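Local coordinates for protein (2Z,6E)-hedycaryol synthase (Kitasatospora setae, PDB 4MC3) that catalyses the magnesium-dependent 1,11-cyclization of (2E,6E)-farnesyl diphosphate, with addition of water, to (2Z,6E)-hedycaryol and diphosphate, at residues G133-A141 with L190-R201; A271-L279 with A292-A300. All blocks are in the same frame, centred on the assembly; numbering follows the deposited sequence.

Overall arrangement
Both contacts belong to the all-helical class I terpene cyclase fold and lie in its outer part, away from the pocket that holds nerolidol and from the motifs presumed to bind magnesium. Interaction 1 sits about 17 Å and interaction 2 about 18 Å from the centre of the chain, measured centre to centre, and their centres are about 16 Å apart. They follow one another along the chain, yet they touch through 190-201: R191 NH1 forms a 2.8 Å salt bridge with D294 OD2, L196 CD2 packs 3.6 Å from A292 CA, and V200 CG1 lies 3.8 Å from A292 CB. Segment 190-201 joins the start of helix 136-160 to helix 286-309, which pairs with helix 250-282.

Interaction 1: G133-A141 with L190-R201; sequences GRPATWCDA and LRLPIFLPGSVR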
loop_
_atom_site.group_PDB
_atom_site.type_symbol
_atom_site.label_atom_id
_atom_site.label_comp_id
_atom_site.label_asym_id
_atom_site.label_seq_id
_atom_site.Cartn_x
_atom_site.Cartn_y
_atom_site.Cartn_z
ATOM N N GLY A 133 9.551 12.398 16.556
ATOM C CA GLY A 133 8.756 11.914 17.638
ATOM C C GLY A 133 8.078 10.574 17.522
ATOM O O GLY A 133 7.251 10.217 18.393
ATOM N N ARG A 134 8.416 9.820 16.467
ATOM C CA ARG A 134 7.901 8.492 16.226
ATOM C C ARG A 134 8.998 7.468 16.587
ATOM O O ARG A 134 10.156 7.668 16.359
ATOM C CB ARG A 134 7.487 8.314 14.758
ATOM C CG ARG A 134 6.008 8.647 14.451
ATOM C CD ARG A 134 5.751 10.118 14.641
ATOM N NE ARG A 134 4.349 10.566 14.551
ATOM C CZ ARG A 134 3.917 11.502 13.731
ATOM N NH1 ARG A 134 4.745 12.105 12.895
ATOM N NH2 ARG A 134 2.659 11.888 13.780
ATOM N N PRO A 135 8.599 6.330 17.172
ATOM C CA PRO A 135 9.581 5.388 17.680
ATOM C C PRO A 135 10.464 4.781 16.580
ATOM O O PRO A 135 10.010 4.489 15.451
ATOM C CB PRO A 135 8.720 4.333 18.390
ATOM C CG PRO A 135 7.356 4.459 17.803
ATOM C CD PRO A 135 7.208 5.885 17.376
ATOM N N ALA A 136 11.725 4.556 16.920
ATOM C CA ALA A 136 12.715 4.057 15.965
ATOM C C ALA A 136 12.268 2.717 15.285
ATOM O O ALA A 136 12.524 2.511 14.108
ATOM C CB ALA A 136 14.063 3.888 16.661
ATOM N N THR A 137 11.664 1.787 16.026
ATOM C CA THR A 137 11.295 0.495 15.441
ATOM C C THR A 137 10.266 0.726 14.338
ATOM O O THR A 137 10.311 0.090 13.260
ATOM C CB THR A 137 10.796 -0.503 16.510
ATOM O OG1 THR A 137 11.865 -0.737 17.502
ATOM C CG2 THR A 137 10.439 -1.850 15.962
ATOM N N TRP A 138 9.330 1.621 14.609
ATOM C CA TRP A 138 8.324 1.991 13.575
ATOM C C TRP A 138 8.975 2.640 12.363
ATOM O O TRP A 138 8.707 2.315 11.241
ATOM C CB TRP A 138 7.252 2.897 14.156
ATOM C CG TRP A 138 6.223 3.268 13.127
ATOM C CD1 TRP A 138 5.111 2.540 12.824
ATOM C CD2 TRP A 138 6.231 4.390 12.272
ATOM N NE1 TRP A 138 4.448 3.127 11.777
ATOM C CE2 TRP A 138 5.106 4.266 11.421
ATOM C CE3 TRP A 138 7.104 5.469 12.067
ATOM C CZ2 TRP A 138 4.836 5.168 10.420
ATOM C CZ3 TRP A 138 6.852 6.368 11.038
ATOM C CH2 TRP A 138 5.692 6.199 10.201
ATOM N N CYS A 139 9.887 3.574 12.600
ATOM C CA CYS A 139 10.569 4.288 11.528
ATOM C C CYS A 139 11.295 3.301 10.634
ATOM O O CYS A 139 11.244 3.386 9.414
ATOM C CB CYS A 139 11.516 5.379 12.043
ATOM S SG CYS A 139 10.730 6.761 12.885
ATOM N N ASP A 140 11.987 2.354 11.255
ATOM C CA ASP A 140 12.742 1.369 10.489
ATOM C C ASP A 140 11.776 0.489 9.635
ATOM O O ASP A 140 12.095 0.114 8.497
ATOM C CB ASP A 140 13.539 0.472 11.419
ATOM C CG ASP A 140 14.754 1.147 11.989
ATOM O OD1 ASP A 140 15.171 2.218 11.512
ATOM O OD2 ASP A 140 15.343 0.545 12.909
ATOM N N ALA A 141 10.608 0.138 10.192
ATOM C CA ALA A 141 9.617 -0.693 9.480
ATOM C C ALA A 141 9.082 0.080 8.290
ATOM O O ALA A 141 9.037 -0.432 7.173
ATOM C CB ALA A 141 8.497 -1.084 10.397
ATOM N N LEU A 190 -0.224 5.645 13.481
ATOM C CA LEU A 190 -0.232 6.990 14.007
ATOM C C LEU A 190 -1.575 7.317 14.685
ATOM O O LEU A 190 -1.610 8.185 15.569
ATOM C CB LEU A 190 0.072 7.990 12.928
ATOM C CG LEU A 190 1.551 8.241 12.631
ATOM C CD1 LEU A 190 2.351 7.073 12.202
ATOM C CD2 LEU A 190 1.750 9.282 11.564
ATOM N N ARG A 191 -2.661 6.641 14.296
ATOM C CA ARG A 191 -3.972 6.939 14.885
ATOM C C ARG A 191 -4.365 6.021 16.029
ATOM O O ARG A 191 -5.393 6.251 16.695
ATOM C CB ARG A 191 -5.075 6.981 13.839
ATOM C CG ARG A 191 -5.392 5.711 13.107
ATOM C CD ARG A 191 -6.464 4.860 13.739
ATOM N NE ARG A 191 -6.524 3.570 13.083
ATOM C CZ ARG A 191 -7.273 2.555 13.466
ATOM N NH1 ARG A 191 -8.090 2.691 14.520
ATOM N NH2 ARG A 191 -7.178 1.398 12.854
ATOM N N LEU A 192 -3.569 4.997 16.292
ATOM C CA LEU A 192 -3.838 4.054 17.363
ATOM C C LEU A 192 -3.451 4.758 18.716
ATOM O O LEU A 192 -2.710 5.710 18.718
ATOM C CB LEU A 192 -3.000 2.795 17.169
ATOM C CG LEU A 192 -3.250 1.993 15.875
ATOM C CD1 LEU A 192 -2.276 0.838 15.787
ATOM C CD2 LEU A 192 -4.678 1.510 15.786
ATOM N N PRO A 193 -3.994 4.250 19.819
ATOM C CA PRO A 193 -3.638 4.727 21.163
ATOM C C PRO A 193 -2.167 4.529 21.470
ATOM O O PRO A 193 -1.595 5.328 22.183
ATOM C CB PRO A 193 -4.512 3.861 22.084
ATOM C CG PRO A 193 -5.681 3.497 21.224
ATOM C CD PRO A 193 -5.075 3.260 19.853
ATOM N N ILE A 194 -1.542 3.533 20.853
ATOM C CA ILE A 194 -0.119 3.383 20.967
ATOM C C ILE A 194 0.354 2.677 19.713
ATOM O O ILE A 194 -0.440 1.997 19.021
ATOM C CB ILE A 194 0.292 2.572 22.197
ATOM C CG1 ILE A 194 -0.331 1.176 22.115
ATOM C CG2 ILE A 194 0.002 3.407 23.467
ATOM C CD1 ILE A 194 0.106 0.329 23.272
ATOM N N PHE A 195 1.637 2.830 19.422
ATOM C CA PHE A 195 2.244 2.055 18.347
ATOM C C PHE A 195 2.242 0.563 18.684
ATOM O O PHE A 195 2.348 0.164 19.869
ATOM C CB PHE A 195 3.666 2.577 18.022
ATOM C CG PHE A 195 3.687 3.877 17.332
ATOM C CD1 PHE A 195 3.902 3.938 15.985
ATOM C CD2 PHE A 195 3.420 5.075 18.017
ATOM C CE1 PHE A 195 3.849 5.133 15.313
ATOM C CE2 PHE A 195 3.403 6.263 17.347
ATOM C CZ PHE A 195 3.588 6.304 15.999
ATOM N N LEU A 196 2.205 -0.295 17.667
ATOM C CA LEU A 196 2.332 -1.725 17.871
ATOM C C LEU A 196 3.696 -2.052 18.496
ATOM O O LEU A 196 4.713 -1.526 18.090
ATOM C CB LEU A 196 2.188 -2.502 16.573
ATOM C CG LEU A 196 0.917 -2.346 15.710
ATOM C CD1 LEU A 196 1.040 -3.119 14.430
ATOM C CD2 LEU A 196 -0.307 -2.763 16.512
ATOM N N PRO A 197 3.707 -2.949 19.456
ATOM C CA PRO A 197 5.025 -3.441 19.870
ATOM C C PRO A 197 5.711 -4.149 18.691
ATOM O O PRO A 197 5.037 -4.821 17.891
ATOM C CB PRO A 197 4.690 -4.465 20.945
ATOM C CG PRO A 197 3.318 -4.102 21.446
ATOM C CD PRO A 197 2.602 -3.507 20.244
ATOM N N GLY A 198 7.033 -4.038 18.600
ATOM C CA GLY A 198 7.771 -4.754 17.540
ATOM C C GLY A 198 7.480 -6.244 17.438
ATOM O O GLY A 198 7.439 -6.792 16.337
ATOM N N SER A 199 7.255 -6.890 18.585
ATOM C CA SER A 199 6.899 -8.291 18.658
ATOM C C SER A 199 5.516 -8.640 18.112
ATOM O O SER A 199 5.208 -9.815 17.922
ATOM C CB SER A 199 6.987 -8.766 20.120
ATOM O OG SER A 199 5.970 -8.188 20.915
ATOM N N VAL A 200 4.665 -7.630 17.930
ATOM C CA VAL A 200 3.351 -7.797 17.301
ATOM C C VAL A 200 3.425 -7.390 15.818
ATOM O O VAL A 200 2.880 -8.112 14.964
ATOM C CB VAL A 200 2.275 -6.934 18.014
ATOM C CG1 VAL A 200 0.942 -6.993 17.271
ATOM C CG2 VAL A 200 2.120 -7.429 19.440
ATOM N N ARG A 201 4.107 -6.294 15.518
ATOM C CA ARG A 201 4.193 -5.774 14.136
ATOM C C ARG A 201 4.752 -6.814 13.169
ATOM O O ARG A 201 4.315 -6.908 12.029
ATOM C CB ARG A 201 5.069 -4.530 14.060
ATOM C CG ARG A 201 4.992 -3.814 12.724
ATOM C CD ARG A 201 5.847 -2.565 12.662
ATOM N NE ARG A 201 5.432 -1.522 13.591
ATOM C CZ ARG A 201 6.073 -1.140 14.696
ATOM N NH1 ARG A 201 7.217 -1.715 15.102
ATOM N NH2 ARG A 201 5.561 -0.180 15.435
#
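L190 divides its two methyls between W138 and R134. CD1 lies 3.6 Å from W138 CZ2, near the rim of the indole, while CD2 reaches over one face of the R134 guanidinium, 3.5 Å from NH2. R134 NH1 is hydrogen-bonded to T130 O.

F195 is the aromatic centre of the contact. With CG anti to its own carbonyl carbon (chi1 -72°), the ring offers a face to P135 and an edge to W138. P135 CD sits almost squarely over the face, 3.7 Å from the centroid, in a CH-pi contact, and the edge is directed at the five-membered ring of W138, an edge-to-face pair with centroids 5.0 Å apart and planes at 68°.

G198 opens the short helix 198-201 beside T137, whose CG2 approaches its CA. R201 then runs back across the start of helix 136-160: CD touches the methyl of A141 and NH1 comes to 3.3 Å from T137 CG2. R201 NH2 lies at the indole edge, 3.8 Å from W138 CD1, and W138 CB sits over one face of the guanidinium, whose plane is 75° from the ring.

The connection between helices 181-188 and 204-225 thus packs on the N-terminal end of helix 136-160, with P135 at the N-cap. Aromatic and apolar packing is joined by two guanidiniums laid against carbon groups; R201 NE pairs with E189 in a salt bridge, and W138 NE1 is hydrogen-bonded to D186 O, which satisfies the indole's one polar atom.

Interaction 2: A271-L279 with A292-A300; sequences ARQELLEEL and AVDYAANVA
R272 and L275 of helix 250-282 face an alanine-rich side of helix 286-309, forming an antiparallel helix pair within the alpha-helical class I terpene synthase fold. The axes of the two segments run at 171° to each other and come within 10.9 Å.

Leucine-to-alanine and leucine-to-valine contacts form one part of the interface. L275, its CG anti to the backbone N (chi1 175°), extends toward the opposite helix and sets CD2 3.6 Å from the methyl of A296. One turn further on, L279 forks around A292, with CD2 3.8 Å from A292 CB, and its other methyl, CD1, meets V293 CG2. The same valine methyl receives L276 CD2 at 3.9 Å, the two side chains crossing at about a right angle, so CG2 is shared by leucines from successive turns. On the buried side the pair is backed by other helices: M206 touches L275, L209 touches A296, and V200 packs on both L279 and A292.

The polar element is R272. Its chain, bent at chi3 (75°), lays the guanidinium over the backbone of the partner helix, with A297 CA and A296 O over one face; NE is 4.1 Å from A296 O. Further along, NH1 lies 3.5 Å from the methyl of A300, and F13 touches the arginine from outside the pair. The charged end reaches the opposing backbone through a water in the plane of the guanidinium, which accepts from R272 NH2 and donates to V293 O at 2.8 Å.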
loop_
_atom_site.group_PDB
_atom_site.type_symbol
_atom_site.label_atom_id
_atom_site.label_comp_id
_atom_site.label_asym_id
_atom_site.label_seq_id
_atom_site.Cartn_x
_atom_site.Cartn_y
_atom_site.Cartn_z
ATOM N N ALA A 271 -5.651 -15.589 9.390
ATOM C CA ALA A 271 -4.600 -14.867 10.085
ATOM C C ALA A 271 -5.144 -14.011 11.238
ATOM O O ALA A 271 -4.448 -13.770 12.241
ATOM C CB ALA A 271 -3.823 -13.979 9.136
ATOM N N ARG A 272 -6.326 -13.430 11.024
ATOM C CA ARG A 272 -6.953 -12.638 12.089
ATOM C C ARG A 272 -7.216 -13.470 13.331
ATOM O O ARG A 272 -6.953 -13.029 14.440
ATOM C CB ARG A 272 -8.237 -11.975 11.615
ATOM C CG ARG A 272 -7.943 -10.809 10.670
ATOM C CD ARG A 272 -9.225 -10.077 10.290
ATOM N NE ARG A 272 -9.692 -9.243 11.402
ATOM C CZ ARG A 272 -10.840 -8.570 11.414
ATOM N NH1 ARG A 272 -11.693 -8.634 10.387
ATOM N NH2 ARG A 272 -11.155 -7.841 12.471
ATOM N N GLN A 273 -7.694 -14.692 13.122
ATOM C CA GLN A 273 -7.933 -15.608 14.242
ATOM C C GLN A 273 -6.632 -15.961 14.925
ATOM O O GLN A 273 -6.536 -15.973 16.160
ATOM C CB GLN A 273 -8.660 -16.865 13.743
ATOM C CG GLN A 273 -10.119 -16.584 13.412
ATOM C CD GLN A 273 -10.822 -15.715 14.472
ATOM O OE1 GLN A 273 -11.034 -16.155 15.609
ATOM N NE2 GLN A 273 -11.175 -14.473 14.101
ATOM N N GLU A 274 -5.627 -16.269 14.115
ATOM C CA GLU A 274 -4.318 -16.640 14.604
ATOM C C GLU A 274 -3.665 -15.485 15.364
ATOM O O GLU A 274 -2.941 -15.688 16.345
ATOM C CB GLU A 274 -3.445 -17.131 13.444
ATOM C CG GLU A 274 -3.904 -18.488 12.896
ATOM C CD GLU A 274 -3.216 -18.893 11.609
ATOM O OE1 GLU A 274 -2.452 -18.092 11.023
ATOM O OE2 GLU A 274 -3.457 -20.029 11.163
ATOM N N LEU A 275 -3.945 -14.257 14.938
ATOM C CA LEU A 275 -3.400 -13.118 15.630
ATOM C C LEU A 275 -3.929 -13.007 17.055
ATOM O O LEU A 275 -3.182 -12.733 17.985
ATOM C CB LEU A 275 -3.723 -11.847 14.847
ATOM C CG LEU A 275 -3.335 -10.526 15.466
ATOM C CD1 LEU A 275 -1.835 -10.382 15.722
ATOM C CD2 LEU A 275 -3.830 -9.364 14.594
ATOM N N LEU A 276 -5.216 -13.224 17.209
ATOM C CA LEU A 276 -5.814 -13.233 18.533
ATOM C C LEU A 276 -5.113 -14.197 19.480
ATOM O O LEU A 276 -4.841 -13.848 20.635
ATOM C CB LEU A 276 -7.309 -13.524 18.436
ATOM C CG LEU A 276 -8.131 -12.418 17.779
ATOM C CD1 LEU A 276 -9.592 -12.795 17.563
ATOM C CD2 LEU A 276 -8.040 -11.130 18.593
ATOM N N GLU A 277 -4.796 -15.394 18.992
ATOM C CA GLU A 277 -4.076 -16.406 19.792
ATOM C C GLU A 277 -2.667 -15.946 20.157
ATOM O O GLU A 277 -2.193 -16.133 21.291
ATOM C CB GLU A 277 -4.008 -17.739 19.020
ATOM C CG GLU A 277 -5.366 -18.339 18.677
ATOM C CD GLU A 277 -5.284 -19.554 17.750
ATOM O OE1 GLU A 277 -4.162 -20.080 17.483
ATOM O OE2 GLU A 277 -6.370 -19.985 17.295
ATOM N N GLU A 278 -2.002 -15.286 19.214
ATOM C CA GLU A 278 -0.640 -14.841 19.437
ATOM C C GLU A 278 -0.623 -13.690 20.456
ATOM O O GLU A 278 0.324 -13.574 21.227
ATOM C CB GLU A 278 0.010 -14.385 18.108
ATOM C CG GLU A 278 1.380 -13.694 18.223
ATOM C CD GLU A 278 2.480 -14.634 18.752
ATOM O OE1 GLU A 278 2.227 -15.850 18.821
ATOM O OE2 GLU A 278 3.610 -14.183 19.076
ATOM N N LEU A 279 -1.632 -12.815 20.429
ATOM C CA LEU A 279 -1.675 -11.713 21.422
ATOM C C LEU A 279 -1.720 -12.289 22.859
ATOM O O LEU A 279 -1.055 -11.780 23.759
ATOM C CB LEU A 279 -2.855 -10.784 21.137
ATOM C CG LEU A 279 -2.740 -9.994 19.806
ATOM C CD1 LEU A 279 -4.023 -9.234 19.540
ATOM C CD2 LEU A 279 -1.566 -9.026 19.832
ATOM N N ALA A 292 -3.519 -3.591 18.461
ATOM C CA ALA A 292 -3.274 -4.620 17.475
ATOM C C ALA A 292 -4.573 -5.103 16.808
ATOM O O ALA A 292 -4.614 -5.310 15.571
ATOM C CB ALA A 292 -2.535 -5.775 18.099
ATOM N N VAL A 293 -5.626 -5.290 17.601
ATOM C CA VAL A 293 -6.902 -5.726 17.005
ATOM C C VAL A 293 -7.502 -4.674 16.050
ATOM O O VAL A 293 -8.051 -5.023 14.977
ATOM C CB VAL A 293 -7.901 -6.088 18.122
ATOM C CG1 VAL A 293 -9.305 -6.324 17.561
ATOM C CG2 VAL A 293 -7.384 -7.305 18.841
ATOM N N ASP A 294 -7.391 -3.408 16.418
ATOM C CA ASP A 294 -7.906 -2.304 15.613
ATOM C C ASP A 294 -7.078 -2.224 14.302
ATOM O O ASP A 294 -7.643 -1.989 13.219
ATOM C CB ASP A 294 -7.839 -0.995 16.412
ATOM C CG ASP A 294 -8.843 0.073 15.975
ATOM O OD1 ASP A 294 -9.260 0.878 16.844
ATOM O OD2 ASP A 294 -9.209 0.185 14.800
ATOM N N TYR A 295 -5.756 -2.326 14.414
ATOM C CA TYR A 295 -4.908 -2.328 13.208
ATOM C C TYR A 295 -5.319 -3.437 12.256
ATOM O O TYR A 295 -5.479 -3.212 11.065
ATOM C CB TYR A 295 -3.468 -2.511 13.630
ATOM C CG TYR A 295 -2.411 -2.616 12.578
ATOM C CD1 TYR A 295 -1.745 -1.496 12.149
ATOM C CD2 TYR A 295 -2.032 -3.823 12.058
ATOM C CE1 TYR A 295 -0.688 -1.598 11.257
ATOM C CE2 TYR A 295 -1.028 -3.945 11.112
ATOM C CZ TYR A 295 -0.360 -2.809 10.715
ATOM O OH TYR A 295 0.700 -2.979 9.860
ATOM N N ALA A 296 -5.515 -4.650 12.757
ATOM C CA ALA A 296 -5.906 -5.775 11.906
ATOM C C ALA A 296 -7.314 -5.620 11.308
ATOM O O ALA A 296 -7.569 -5.977 10.145
ATOM C CB ALA A 296 -5.844 -7.063 12.703
ATOM N N ALA A 297 -8.241 -5.033 12.053
ATOM C CA ALA A 297 -9.549 -4.695 11.478
ATOM C C ALA A 297 -9.473 -3.694 10.364
ATOM O O ALA A 297 -10.271 -3.733 9.404
ATOM C CB ALA A 297 -10.531 -4.195 12.558
ATOM N N ASN A 298 -8.505 -2.783 10.444
ATOM C CA ASN A 298 -8.312 -1.802 9.373
ATOM C C ASN A 298 -7.745 -2.462 8.106
ATOM O O ASN A 298 -8.114 -2.114 6.978
ATOM C CB ASN A 298 -7.367 -0.665 9.840
ATOM C CG ASN A 298 -7.328 0.447 8.865
ATOM O OD1 ASN A 298 -6.310 0.660 8.136
ATOM N ND2 ASN A 298 -8.414 1.129 8.778
ATOM N N VAL A 299 -6.812 -3.378 8.297
ATOM C CA VAL A 299 -6.269 -4.151 7.181
ATOM C C VAL A 299 -7.447 -4.850 6.476
ATOM O O VAL A 299 -7.647 -4.698 5.254
ATOM C CB VAL A 299 -5.191 -5.164 7.595
ATOM C CG1 VAL A 299 -4.852 -6.100 6.442
ATOM C CG2 VAL A 299 -3.970 -4.467 8.157
ATOM N N ALA A 300 -8.297 -5.527 7.258
ATOM C CA ALA A 300 -9.468 -6.175 6.677
ATOM C C ALA A 300 -10.448 -5.209 5.951
ATOM O O ALA A 300 -10.886 -5.496 4.846
ATOM C CB ALA A 300 -10.191 -6.961 7.735
HETATM O O HOH W 1 -9.495 -7.386 14.469
#